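Long-range contacts in possible thiamine biosynthesis enzyme (Candida albicans, PDB 2X7Q), which is of unknown function but has the fold of periplasmic binding proteins and possibly binds a small solute linked to thiamine biosynthesis: residues 20-25 with 53-58; 85-90 with 207-212; 118-123 with 146-151; 199-204 with 276-281; 221-226 with 266-271. The protein carries 1 engineered substitution. One frame throughout, in Å; residues are numbered along the deposited sequence.

Interaction 1 of 5, residues 20-25 with 53-58; sequences AYIPEH and EGSGRL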
# COMPACT_ATOMS: atom_id res chain seq x y z
N ALA A 20 3.01 11.35 -5.13
CA ALA A 20 2.12 11.13 -3.99
C ALA A 20 2.56 9.91 -3.20
O ALA A 20 2.76 8.84 -3.77
CB ALA A 20 0.69 10.98 -4.45
N TYR A 21 2.71 10.07 -1.89
CA TYR A 21 3.14 8.98 -1.02
C TYR A 21 2.31 8.93 0.26
O TYR A 21 1.62 9.89 0.60
CB TYR A 21 4.62 9.13 -0.67
CG TYR A 21 4.88 10.20 0.36
CD1 TYR A 21 5.05 9.88 1.71
CD2 TYR A 21 4.97 11.54 -0.00
CE1 TYR A 21 5.30 10.85 2.65
CE2 TYR A 21 5.22 12.52 0.94
CZ TYR A 21 5.38 12.17 2.26
OH TYR A 21 5.62 13.16 3.19
N ILE A 22 2.41 7.82 0.98
CA ILE A 22 1.72 7.67 2.26
C ILE A 22 2.74 7.73 3.40
O ILE A 22 3.67 6.93 3.44
CB ILE A 22 0.94 6.35 2.33
CG1 ILE A 22 -0.01 6.24 1.14
CG2 ILE A 22 0.18 6.25 3.65
CD1 ILE A 22 -0.75 4.92 1.06
N PRO A 23 2.55 8.68 4.32
CA PRO A 23 3.49 8.90 5.43
C PRO A 23 3.50 7.76 6.44
O PRO A 23 2.90 7.86 7.51
CB PRO A 23 2.96 10.18 6.09
CG PRO A 23 1.51 10.20 5.76
CD PRO A 23 1.40 9.60 4.38
N GLU A 24 4.18 6.67 6.09
CA GLU A 24 4.34 5.54 7.00
C GLU A 24 5.80 5.09 7.03
O GLU A 24 6.66 5.69 6.38
CB GLU A 24 3.44 4.37 6.58
CG GLU A 24 1.96 4.62 6.80
CD GLU A 24 1.10 3.43 6.44
OE1 GLU A 24 1.49 2.67 5.54
OE2 GLU A 24 0.03 3.25 7.05
N HIS A 25 6.07 4.02 7.77
CA HIS A 25 7.42 3.48 7.85
C HIS A 25 7.95 3.06 6.48
O HIS A 25 9.15 3.11 6.23
CB HIS A 25 7.48 2.30 8.83
CG HIS A 25 6.29 1.40 8.75
ND1 HIS A 25 5.64 0.92 9.88
CD2 HIS A 25 5.61 0.90 7.70
CE1 HIS A 25 4.63 0.16 9.52
NE2 HIS A 25 4.58 0.13 8.20
N GLU A 53 -4.33 9.32 4.02
CA GLU A 53 -5.52 8.46 4.01
C GLU A 53 -5.48 7.31 2.99
O GLU A 53 -6.53 6.81 2.59
CB GLU A 53 -6.80 9.28 3.81
CG GLU A 53 -6.62 10.78 3.98
CD GLU A 53 -6.18 11.45 2.70
OE1 GLU A 53 -5.49 12.49 2.78
OE2 GLU A 53 -6.53 10.94 1.62
N GLY A 54 -4.28 6.91 2.59
CA GLY A 54 -4.12 5.70 1.80
C GLY A 54 -4.19 5.79 0.29
O GLY A 54 -4.27 6.88 -0.29
N SER A 55 -4.16 4.63 -0.35
CA SER A 55 -4.08 4.51 -1.81
C SER A 55 -5.35 4.99 -2.52
O SER A 55 -5.31 5.36 -3.69
CB SER A 55 -3.78 3.06 -2.21
OG SER A 55 -2.58 2.60 -1.62
N GLY A 56 -6.46 4.97 -1.80
CA GLY A 56 -7.73 5.42 -2.36
C GLY A 56 -7.62 6.79 -2.99
O GLY A 56 -8.10 7.01 -4.10
N ARG A 57 -6.97 7.71 -2.28
CA ARG A 57 -6.80 9.07 -2.77
C ARG A 57 -5.67 9.13 -3.80
O ARG A 57 -5.69 9.96 -4.70
CB ARG A 57 -6.50 10.03 -1.61
CG ARG A 57 -6.54 11.51 -2.00
CD ARG A 57 -5.92 12.39 -0.93
NE ARG A 57 -6.07 13.81 -1.25
CZ ARG A 57 -5.45 14.80 -0.60
NH1 ARG A 57 -4.63 14.53 0.40
NH2 ARG A 57 -5.66 16.06 -0.97
N LEU A 58 -4.70 8.24 -3.65
CA LEU A 58 -3.59 8.14 -4.59
C LEU A 58 -4.10 7.93 -6.02
O LEU A 58 -3.65 8.60 -6.95
CB LEU A 58 -2.65 6.99 -4.21
CG LEU A 58 -1.92 7.11 -2.87
CD1 LEU A 58 -0.98 5.93 -2.67
CD2 LEU A 58 -1.17 8.42 -2.79
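I22 and L58 cross obliquely, L58 CD1 lying 3.9 Å from I22 CD1, where the end of strand 17-21 meets the first turn of helix 55-63 in a periplasmic-binding-protein fold. The two branches of L58 divide the work: CD1 meets I22, while CD2 rests on A20 CB at 3.6 Å. CG1 of I22 stands anti to its own carbonyl carbon (chi1 -54°), and with chi2 extended at 175° CD1 is carried onto the backbone that leads into the helix. No hydrogen bond joins 20-25 to 53-58, so the fit between them is apolar. I22 also touches W203 of strand 203-208, two places along the same sheet. S55 OG comes within 4.0 Å of I22 CD1 but bonds to the backbone N of L73. G54 has a phi of 89°, at which a CB would press on the preceding carbonyl O. Against its backbone, I22 CD1 sits 3.5 Å from G54 CA.

Interaction 2 of 5, residues 85-90 with 207-212; sequences NENIHV and TSSDSL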
# COMPACT_ATOMS: atom_id res chain seq x y z
N ASN A 85 -9.89 0.59 -15.26
CA ASN A 85 -9.14 1.84 -15.32
C ASN A 85 -7.89 1.69 -16.17
O ASN A 85 -6.81 1.37 -15.66
CB ASN A 85 -8.79 2.34 -13.91
CG ASN A 85 -8.28 3.77 -13.91
OD1 ASN A 85 -7.86 4.29 -14.95
ND2 ASN A 85 -8.32 4.41 -12.75
N GLU A 86 -8.04 1.91 -17.47
CA GLU A 86 -6.95 1.71 -18.42
C GLU A 86 -5.95 2.86 -18.41
O GLU A 86 -5.00 2.86 -19.20
CB GLU A 86 -7.50 1.49 -19.84
CG GLU A 86 -7.94 2.76 -20.55
CD GLU A 86 -9.34 3.21 -20.18
OE1 GLU A 86 -9.84 2.80 -19.11
OE2 GLU A 86 -9.94 3.99 -20.95
N ASN A 87 -6.16 3.82 -17.52
CA ASN A 87 -5.26 4.96 -17.41
C ASN A 87 -4.35 4.87 -16.19
O ASN A 87 -3.68 5.84 -15.83
CB ASN A 87 -6.05 6.27 -17.42
CG ASN A 87 -6.65 6.58 -18.77
OD1 ASN A 87 -6.07 6.26 -19.81
ND2 ASN A 87 -7.83 7.19 -18.77
N ILE A 88 -4.32 3.70 -15.57
CA ILE A 88 -3.43 3.44 -14.45
C ILE A 88 -2.39 2.40 -14.84
O ILE A 88 -2.73 1.34 -15.37
CB ILE A 88 -4.19 2.95 -13.21
CG1 ILE A 88 -5.09 4.07 -12.66
CG2 ILE A 88 -3.23 2.48 -12.13
CD1 ILE A 88 -4.32 5.26 -12.14
N HIS A 89 -1.12 2.70 -14.59
CA HIS A 89 -0.03 1.80 -14.95
C HIS A 89 0.84 1.44 -13.75
O HIS A 89 1.35 2.32 -13.05
CB HIS A 89 0.83 2.41 -16.06
CG HIS A 89 0.17 2.44 -17.40
ND1 HIS A 89 -0.73 3.42 -17.77
CD2 HIS A 89 0.29 1.61 -18.46
CE1 HIS A 89 -1.14 3.18 -19.00
NE2 HIS A 89 -0.54 2.09 -19.45
N VAL A 90 1.01 0.14 -13.53
CA VAL A 90 1.92 -0.35 -12.50
C VAL A 90 3.31 -0.53 -13.09
O VAL A 90 3.53 -1.44 -13.89
CB VAL A 90 1.44 -1.68 -11.89
CG1 VAL A 90 2.44 -2.19 -10.87
CG2 VAL A 90 0.06 -1.51 -11.26
N THR A 207 1.66 5.03 -12.09
CA THR A 207 1.58 6.31 -12.79
C THR A 207 0.34 6.35 -13.67
O THR A 207 -0.38 5.36 -13.78
CB THR A 207 2.83 6.56 -13.65
OG1 THR A 207 2.81 7.89 -14.17
CG2 THR A 207 2.89 5.56 -14.80
N SER A 208 0.10 7.49 -14.31
CA SER A 208 -1.03 7.64 -15.20
C SER A 208 -0.59 7.54 -16.66
O SER A 208 0.61 7.61 -16.95
CB SER A 208 -1.72 8.98 -14.96
OG SER A 208 -0.86 10.06 -15.28
N SER A 209 -1.55 7.37 -17.56
CA SER A 209 -1.25 7.29 -18.98
C SER A 209 -0.66 8.61 -19.48
O SER A 209 0.19 8.62 -20.36
CB SER A 209 -2.51 6.94 -19.78
OG SER A 209 -2.97 5.64 -19.46
N ASP A 210 -1.13 9.71 -18.90
CA ASP A 210 -0.62 11.03 -19.25
C ASP A 210 0.87 11.15 -18.94
O ASP A 210 1.68 11.42 -19.83
CB ASP A 210 -1.39 12.12 -18.49
CG ASP A 210 -2.83 12.25 -18.96
OD1 ASP A 210 -3.14 13.25 -19.62
OD2 ASP A 210 -3.63 11.34 -18.66
N SER A 211 1.22 10.94 -17.68
CA SER A 211 2.60 11.09 -17.22
C SER A 211 3.55 10.09 -17.87
O SER A 211 4.72 10.39 -18.10
CB SER A 211 2.67 10.96 -15.69
OG SER A 211 1.88 11.96 -15.06
N LEU A 212 3.05 8.89 -18.16
CA LEU A 212 3.89 7.84 -18.72
C LEU A 212 4.40 8.18 -20.12
O LEU A 212 5.51 7.80 -20.49
CB LEU A 212 3.15 6.50 -18.72
CG LEU A 212 3.96 5.29 -19.23
CD1 LEU A 212 5.29 5.19 -18.52
CD2 LEU A 212 3.16 4.00 -19.08
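The carbonyl O of T207 takes the N-H of H89 at 2.9 Å, and T207 N returns a bond of equal length to H89 O. The two bonds define H89 and T207 as an antiparallel hydrogen-bonded pair, followed by I88 and S208 as a non-hydrogen-bonded one. Beyond them S209 N donates to N87 O at 3.1 Å, and that same oxygen has a CA-H...O contact with S208 CA. Here strand 88-95, at one border of a mixed five-stranded sheet, runs beside strand 203-208 just where the latter turns into helix 209-214. S208 is the N-cap: its OG accepts from S211 N at 3.3 Å, almost in line (172°). In the turn that precedes strand 88-95, N85 OD1 accepts from N87 N as an Asx turn, within a type I turn from N85 to I88.

The imidazole of H89 is met by the new helix over one face and at the edge. L212 CD2 sits over the face, 3.9 Å from the centroid and offset toward the rim, a CH-pi contact in which the two side chains cross at about a right angle. S209 OG lies at the edge in the ring plane, 3.1 Å from H89 CE1. T207 CG2, on the same face of the sheet as H89, approaches H89 CB to 4.0 Å.

Interaction 3 of 5, residues 118-123 with 146-151; sequences LKRIGV and FDQFQV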
# COMPACT_ATOMS: atom_id res chain seq x y z
N LEU A 118 -17.17 -12.25 13.52
CA LEU A 118 -17.31 -10.92 12.94
C LEU A 118 -18.51 -10.79 12.01
O LEU A 118 -18.76 -11.67 11.18
CB LEU A 118 -16.03 -10.52 12.20
CG LEU A 118 -14.75 -10.52 13.03
CD1 LEU A 118 -13.58 -9.98 12.22
CD2 LEU A 118 -14.94 -9.72 14.31
N LYS A 119 -19.25 -9.70 12.15
CA LYS A 119 -20.37 -9.40 11.27
C LYS A 119 -20.27 -7.97 10.74
O LYS A 119 -20.30 -7.74 9.53
CB LYS A 119 -21.70 -9.60 12.00
CG LYS A 119 -21.97 -11.04 12.44
CD LYS A 119 -21.86 -12.01 11.27
CE LYS A 119 -22.78 -11.62 10.12
NZ LYS A 119 -24.21 -11.58 10.53
N ARG A 120 -20.15 -7.02 11.66
CA ARG A 120 -19.98 -5.62 11.29
C ARG A 120 -18.50 -5.29 11.12
O ARG A 120 -17.73 -5.33 12.09
CB ARG A 120 -20.60 -4.71 12.34
CG ARG A 120 -22.12 -4.83 12.46
CD ARG A 120 -22.64 -4.04 13.64
NE ARG A 120 -22.15 -4.57 14.91
CZ ARG A 120 -22.33 -3.99 16.09
NH1 ARG A 120 -22.99 -2.84 16.18
NH2 ARG A 120 -21.86 -4.54 17.19
N ILE A 121 -18.11 -4.95 9.90
CA ILE A 121 -16.71 -4.65 9.60
C ILE A 121 -16.48 -3.16 9.35
O ILE A 121 -17.04 -2.59 8.42
CB ILE A 121 -16.22 -5.44 8.38
CG1 ILE A 121 -16.38 -6.95 8.62
CG2 ILE A 121 -14.77 -5.10 8.07
CD1 ILE A 121 -15.63 -7.45 9.83
N GLY A 122 -15.65 -2.55 10.19
CA GLY A 122 -15.31 -1.15 10.03
C GLY A 122 -14.18 -0.95 9.05
O GLY A 122 -13.14 -1.62 9.15
N VAL A 123 -14.37 -0.05 8.09
CA VAL A 123 -13.35 0.24 7.09
C VAL A 123 -13.16 1.74 6.94
O VAL A 123 -14.09 2.51 7.16
CB VAL A 123 -13.71 -0.36 5.72
CG1 VAL A 123 -13.88 -1.87 5.82
CG2 VAL A 123 -14.98 0.29 5.18
N PHE A 146 -18.19 -10.83 4.41
CA PHE A 146 -18.99 -9.92 5.22
C PHE A 146 -19.79 -8.96 4.34
O PHE A 146 -19.36 -8.62 3.23
CB PHE A 146 -18.10 -9.15 6.19
CG PHE A 146 -17.17 -10.03 6.98
CD1 PHE A 146 -15.86 -10.22 6.58
CD2 PHE A 146 -17.61 -10.67 8.13
CE1 PHE A 146 -15.00 -11.02 7.31
CE2 PHE A 146 -16.76 -11.49 8.86
CZ PHE A 146 -15.46 -11.66 8.45
N ASP A 147 -20.95 -8.53 4.82
CA ASP A 147 -21.82 -7.63 4.06
C ASP A 147 -22.22 -6.39 4.85
O ASP A 147 -22.90 -5.51 4.33
CB ASP A 147 -23.06 -8.37 3.55
CG ASP A 147 -23.78 -9.13 4.65
OD1 ASP A 147 -23.95 -8.57 5.75
OD2 ASP A 147 -24.20 -10.27 4.41
N GLN A 148 -21.80 -6.33 6.11
CA GLN A 148 -22.03 -5.15 6.94
C GLN A 148 -20.75 -4.34 7.08
O GLN A 148 -19.80 -4.77 7.73
CB GLN A 148 -22.54 -5.56 8.33
CG GLN A 148 -23.93 -6.19 8.32
CD GLN A 148 -24.50 -6.36 9.72
OE1 GLN A 148 -25.02 -5.42 10.31
NE2 GLN A 148 -24.40 -7.57 10.25
N PHE A 149 -20.73 -3.16 6.48
CA PHE A 149 -19.54 -2.31 6.50
C PHE A 149 -19.83 -0.92 7.04
O PHE A 149 -20.82 -0.29 6.67
CB PHE A 149 -18.92 -2.22 5.10
CG PHE A 149 -18.45 -3.54 4.56
CD1 PHE A 149 -19.21 -4.23 3.62
CD2 PHE A 149 -17.25 -4.09 4.98
CE1 PHE A 149 -18.78 -5.45 3.12
CE2 PHE A 149 -16.82 -5.30 4.48
CZ PHE A 149 -17.58 -5.98 3.55
N GLN A 150 -18.95 -0.44 7.92
CA GLN A 150 -19.08 0.89 8.49
C GLN A 150 -17.97 1.81 8.01
O GLN A 150 -16.82 1.70 8.44
CB GLN A 150 -19.08 0.83 10.02
CG GLN A 150 -20.33 0.18 10.62
CD GLN A 150 -20.36 -1.33 10.43
OE1 GLN A 150 -21.41 -1.91 10.17
NE2 GLN A 150 -19.20 -1.97 10.55
N VAL A 151 -18.31 2.72 7.09
CA VAL A 151 -17.34 3.67 6.56
C VAL A 151 -16.99 4.70 7.63
O VAL A 151 -17.82 5.55 7.97
CB VAL A 151 -17.87 4.37 5.31
CG1 VAL A 151 -16.84 5.37 4.78
CG2 VAL A 151 -18.24 3.36 4.24
O HOH W 1 -21.28 -9.40 7.54
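F146 offers its ring face to I121: CG1 of the isoleucine stands 4.0 Å from the ring centroid in a CH-pi contact, and CD1 lies over the centre. Both chi angles of I121 are near -58°, the second folding CD1 back over the phenyl group, and the two side chains meet at about a right angle. At the ring's edge, in plane, L118 O approaches F146 CE2 to 3.1 Å, while L118 CB packs on the same carbon. F149 runs side by side with I121 and points the same way, its CD2 3.8 Å from I121 CB.

Parallel pairing of strands 120-123 and 148-151 closes a beta-alpha-beta unit whose helix, 129-141, packs on the face bearing V123 and F149. I121 N donates to Q148 O at 2.8 Å, I121 O accepts from Q150 N, and V123 N reaches Q150 O.

On the other face, Q148 extends beyond CG and sets OE1 3.7 Å from R120 CG. Q150, in one of two conformers, instead bends at chi2 (73°), which turns CD toward R120 CB (3.9 Å). The guanidinium of R120 leads away to a salt bridge with D172. A water accepts from D147 N and donates to K119 O at 2.8 Å.

Interaction 4 of 5, residues 199-204 with 276-281; sequences PWSSWV and DTIVVK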
# COMPACT_ATOMS: atom_id res chain seq x y z
N PRO A 199 -0.85 -12.29 0.26
CA PRO A 199 -0.18 -13.31 -0.56
C PRO A 199 0.77 -12.69 -1.57
O PRO A 199 1.59 -13.39 -2.16
CB PRO A 199 -1.35 -13.98 -1.29
CG PRO A 199 -2.56 -13.67 -0.48
CD PRO A 199 -2.31 -12.32 0.11
N TRP A 200 0.66 -11.38 -1.76
CA TRP A 200 1.43 -10.68 -2.78
C TRP A 200 2.38 -9.65 -2.18
O TRP A 200 2.27 -9.30 -1.01
CB TRP A 200 0.48 -9.98 -3.75
CG TRP A 200 -0.55 -9.14 -3.05
CD1 TRP A 200 -0.38 -7.88 -2.57
CD2 TRP A 200 -1.90 -9.52 -2.75
NE1 TRP A 200 -1.55 -7.44 -1.99
CE2 TRP A 200 -2.49 -8.42 -2.09
CE3 TRP A 200 -2.66 -10.66 -2.99
CZ2 TRP A 200 -3.82 -8.45 -1.65
CZ3 TRP A 200 -3.98 -10.68 -2.55
CH2 TRP A 200 -4.54 -9.59 -1.89
N SER A 201 3.31 -9.15 -3.00
CA SER A 201 4.16 -8.04 -2.61
C SER A 201 3.26 -6.84 -2.30
O SER A 201 2.29 -6.60 -3.01
CB SER A 201 5.16 -7.70 -3.71
OG SER A 201 6.06 -8.77 -3.94
N SER A 202 3.60 -6.09 -1.26
CA SER A 202 2.68 -5.10 -0.70
C SER A 202 2.63 -3.74 -1.40
O SER A 202 1.57 -3.12 -1.46
CB SER A 202 2.95 -4.91 0.80
OG SER A 202 4.30 -4.58 1.04
N TRP A 203 3.76 -3.29 -1.93
CA TRP A 203 3.83 -1.94 -2.50
C TRP A 203 4.35 -1.90 -3.93
O TRP A 203 5.24 -2.67 -4.30
CB TRP A 203 4.68 -1.04 -1.60
CG TRP A 203 4.07 -0.81 -0.25
CD1 TRP A 203 4.07 -1.67 0.80
CD2 TRP A 203 3.38 0.37 0.19
NE1 TRP A 203 3.42 -1.11 1.87
CE2 TRP A 203 2.99 0.14 1.53
CE3 TRP A 203 3.06 1.58 -0.41
CZ2 TRP A 203 2.28 1.09 2.26
CZ3 TRP A 203 2.36 2.52 0.33
CH2 TRP A 203 1.98 2.27 1.65
N VAL A 204 3.79 -1.00 -4.73
CA VAL A 204 4.19 -0.83 -6.12
C VAL A 204 4.26 0.64 -6.49
O VAL A 204 3.69 1.49 -5.79
CB VAL A 204 3.22 -1.53 -7.09
CG1 VAL A 204 3.21 -3.04 -6.86
CG2 VAL A 204 1.82 -0.96 -6.94
N ASP A 276 4.31 -13.11 -11.25
CA ASP A 276 3.61 -14.11 -10.46
C ASP A 276 3.04 -13.55 -9.16
O ASP A 276 1.92 -13.88 -8.77
CB ASP A 276 4.52 -15.30 -10.16
CG ASP A 276 3.86 -16.34 -9.27
OD1 ASP A 276 2.84 -16.92 -9.68
OD2 ASP A 276 4.37 -16.56 -8.15
N THR A 277 3.81 -12.70 -8.49
CA THR A 277 3.42 -12.19 -7.18
C THR A 277 2.59 -10.91 -7.26
O THR A 277 1.68 -10.70 -6.45
CB THR A 277 4.64 -11.95 -6.27
OG1 THR A 277 4.20 -11.56 -4.96
CG2 THR A 277 5.54 -10.87 -6.84
N ILE A 278 2.91 -10.05 -8.23
CA ILE A 278 2.21 -8.78 -8.38
C ILE A 278 0.87 -8.93 -9.10
O ILE A 278 -0.12 -8.28 -8.73
CB ILE A 278 3.07 -7.74 -9.13
CG1 ILE A 278 4.30 -7.36 -8.31
CG2 ILE A 278 2.26 -6.51 -9.46
CD1 ILE A 278 3.98 -6.67 -7.00
N VAL A 279 0.83 -9.78 -10.11
CA VAL A 279 -0.37 -9.96 -10.93
C VAL A 279 -1.12 -11.26 -10.63
O VAL A 279 -2.27 -11.24 -10.20
CB VAL A 279 -0.03 -9.91 -12.43
CG1 VAL A 279 -1.26 -10.23 -13.26
CG2 VAL A 279 0.55 -8.56 -12.79
N VAL A 280 -0.46 -12.39 -10.87
CA VAL A 280 -1.10 -13.70 -10.75
C VAL A 280 -1.75 -13.93 -9.39
O VAL A 280 -2.96 -14.11 -9.30
CB VAL A 280 -0.10 -14.85 -11.04
CG1 VAL A 280 -0.77 -16.19 -10.83
CG2 VAL A 280 0.45 -14.73 -12.45
N LYS A 281 -0.94 -13.92 -8.33
CA LYS A 281 -1.45 -14.16 -6.98
C LYS A 281 -2.52 -13.15 -6.58
O LYS A 281 -3.51 -13.50 -5.94
CB LYS A 281 -0.30 -14.14 -5.96
CG LYS A 281 0.82 -15.14 -6.23
CD LYS A 281 1.96 -14.98 -5.23
CE LYS A 281 1.70 -15.74 -3.94
NZ LYS A 281 1.96 -17.21 -4.08
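W200 and T277 bring their CA atoms to 5.1 Å, the nearest pair of CA atoms between residues 199-204, leading into strand 203-208, and a turn of helix 275-289. The helix widens to a pi-type turn over 276-280, evidenced by K281 N bonding to D276 O, five residues back. T277 O comes 3.0 Å from W200 CB. From the side of the helix T277 also extends its hydroxyl: OG1 is anti to the backbone N (chi1 -175°) and accepts S201 N at 3.2 Å, in a bond bent to 141° at the hydrogen.

This joins the run into an inner strand of one mixed sheet of the periplasmic-binding-protein fold to a helix from the C-terminal part of the chain. I278 and V204 reach toward each other tip to tip, CD1 to CG1 at 3.7 Å, and the same CD1 meets S201 CB. S201 OG, though 3.6 Å from T277 CG2, bonds to K96 O. The indole of W200 turns its NE1 to E75 OE1, and P199 CD lies over one of its faces. At the other end of the contact K281, bent at chi3 (84°), lays its aliphatic CE 3.0 Å from P199 O.

Interaction 5 of 5, residues 221-226 with 266-271; sequences NFIDAV and SRIGKT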
# COMPACT_ATOMS: atom_id res chain seq x y z
N ASN A 221 14.50 7.98 -14.03
CA ASN A 221 15.48 8.54 -13.11
C ASN A 221 14.97 8.55 -11.67
O ASN A 221 15.74 8.34 -10.73
CB ASN A 221 15.87 9.96 -13.54
CG ASN A 221 16.82 9.97 -14.72
OD1 ASN A 221 18.02 9.72 -14.58
ND2 ASN A 221 16.28 10.25 -15.90
N PHE A 222 13.68 8.80 -11.50
CA PHE A 222 13.07 8.77 -10.18
C PHE A 222 13.18 7.38 -9.57
O PHE A 222 13.55 7.23 -8.41
CB PHE A 222 11.59 9.19 -10.25
CG PHE A 222 10.84 8.96 -8.97
CD1 PHE A 222 10.96 9.85 -7.91
CD2 PHE A 222 10.00 7.87 -8.83
CE1 PHE A 222 10.26 9.64 -6.73
CE2 PHE A 222 9.30 7.66 -7.66
CZ PHE A 222 9.43 8.54 -6.61
N ILE A 223 12.87 6.36 -10.37
CA ILE A 223 12.97 4.98 -9.91
C ILE A 223 14.41 4.63 -9.54
O ILE A 223 14.65 3.97 -8.53
CB ILE A 223 12.46 4.00 -10.99
CG1 ILE A 223 10.98 4.25 -11.28
CG2 ILE A 223 12.68 2.56 -10.54
CD1 ILE A 223 10.39 3.30 -12.30
N ASP A 224 15.35 5.08 -10.36
CA ASP A 224 16.77 4.86 -10.09
C ASP A 224 17.18 5.54 -8.78
O ASP A 224 17.97 5.00 -8.01
CB ASP A 224 17.63 5.37 -11.24
CG ASP A 224 17.49 4.53 -12.49
OD1 ASP A 224 16.94 3.41 -12.40
OD2 ASP A 224 17.93 4.97 -13.57
N ALA A 225 16.63 6.73 -8.53
CA ALA A 225 16.91 7.46 -7.30
C ALA A 225 16.34 6.71 -6.10
O ALA A 225 16.96 6.65 -5.04
CB ALA A 225 16.33 8.86 -7.37
N VAL A 226 15.15 6.14 -6.28
CA VAL A 226 14.53 5.33 -5.24
C VAL A 226 15.36 4.09 -4.95
O VAL A 226 15.47 3.65 -3.81
CB VAL A 226 13.09 4.91 -5.63
CG1 VAL A 226 12.52 3.94 -4.62
CG2 VAL A 226 12.20 6.14 -5.77
N SER A 266 15.33 -3.85 -3.80
CA SER A 266 16.65 -3.30 -4.10
C SER A 266 16.96 -3.40 -5.59
O SER A 266 17.90 -2.78 -6.08
CB SER A 266 17.73 -4.02 -3.30
OG SER A 266 17.83 -5.38 -3.68
N ARG A 267 16.16 -4.18 -6.30
CA ARG A 267 16.37 -4.39 -7.73
C ARG A 267 15.42 -3.52 -8.56
O ARG A 267 15.37 -3.65 -9.78
CB ARG A 267 16.17 -5.87 -8.09
CG ARG A 267 16.95 -6.83 -7.21
CD ARG A 267 18.43 -6.53 -7.22
NE ARG A 267 18.98 -6.55 -8.58
CZ ARG A 267 19.82 -5.64 -9.06
NH1 ARG A 267 20.21 -4.62 -8.30
NH2 ARG A 267 20.26 -5.74 -10.31
N ILE A 268 14.69 -2.64 -7.89
CA ILE A 268 13.71 -1.79 -8.56
C ILE A 268 14.36 -0.98 -9.69
O ILE A 268 15.32 -0.24 -9.46
CB ILE A 268 12.98 -0.85 -7.57
CG1 ILE A 268 11.86 -0.09 -8.28
CG2 ILE A 268 13.96 0.10 -6.90
CD1 ILE A 268 11.07 0.83 -7.36
N GLY A 269 13.85 -1.15 -10.90
CA GLY A 269 14.37 -0.45 -12.06
C GLY A 269 15.45 -1.24 -12.79
O GLY A 269 15.74 -0.97 -13.96
N LYS A 270 16.03 -2.22 -12.11
CA LYS A 270 17.08 -3.04 -12.69
C LYS A 270 16.50 -4.29 -13.36
O LYS A 270 17.07 -4.81 -14.32
CB LYS A 270 18.11 -3.44 -11.63
CG LYS A 270 18.75 -2.27 -10.90
CD LYS A 270 19.30 -1.24 -11.88
CE LYS A 270 20.02 -0.11 -11.16
NZ LYS A 270 20.17 1.09 -12.03
N THR A 271 15.37 -4.75 -12.84
CA THR A 271 14.71 -5.93 -13.38
C THR A 271 13.19 -5.77 -13.32
O THR A 271 12.67 -5.14 -12.39
CB THR A 271 15.12 -7.20 -12.61
OG1 THR A 271 14.59 -8.36 -13.27
CG2 THR A 271 14.60 -7.16 -11.18
O HOH W 2 17.33 1.41 -10.50
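I223 on helix 216-235 faces G269 in the irregular loop 266-271 with 6.0 Å between CA atoms, the closest such pair, and no direct hydrogen bond spans the gap. The apolar part of the contact rests on one methyl: I223 CG2, anti to its backbone N, lies 3.6 Å from I268 CG1 and 3.8 Å from G269 CA. The isoleucines meet at a slant, and I268, with CG1 anti to its own backbone N (chi1 -173°) and chi2 also extended, runs on until CD1 comes within 4.4 Å of V226 CG1. Glycine fits the close approach at 269, because a CB there would run into I223 CG2; its phi of 92° also disfavours a side chain.

The polar part is looser. D224 and K270 cross at about a right angle, and OD1 and NZ stay 4.0 Å apart, a long salt bridge. A water ties the segments more closely, donating to D224 OD1 and to I268 O, each at 2.8 Å. D224 OD2 is engaged by K220. The loop itself is tightened by R267 O, which accepts from both K270 N and T271 N.

N227 of the same helix donates to I268 O, D92 of strand 88-95 takes G269 N, and I268 packs on I230; in this periplasmic-binding-protein fold the loop is thus held between helix 216-235 and strand 88-95.

Overall arrangement
From the N terminus, interaction 1 closes the first loop, bringing strand 17-21 back to helix 55-63. Interaction 2 then opens at 85-90 and closes at 207-212, a long loop inside which interaction 3 is nested as a beta-alpha-beta unit of the other sheet, the centres of the two about 31 Å apart. Interaction 4 starts at 199-204, before interaction 2 has closed, so the two cross; they share strand 203-208, and V90 CG1 packs on V204 CB. Interaction 5 is nested within the loop that interaction 4 closes. W203 also touches I22 and E24, linking interactions 1 and 4. Interactions 1, 2 and 4 thus reach one sheet, while interactions 3 and 5 lie on opposite sides of the chain's centre.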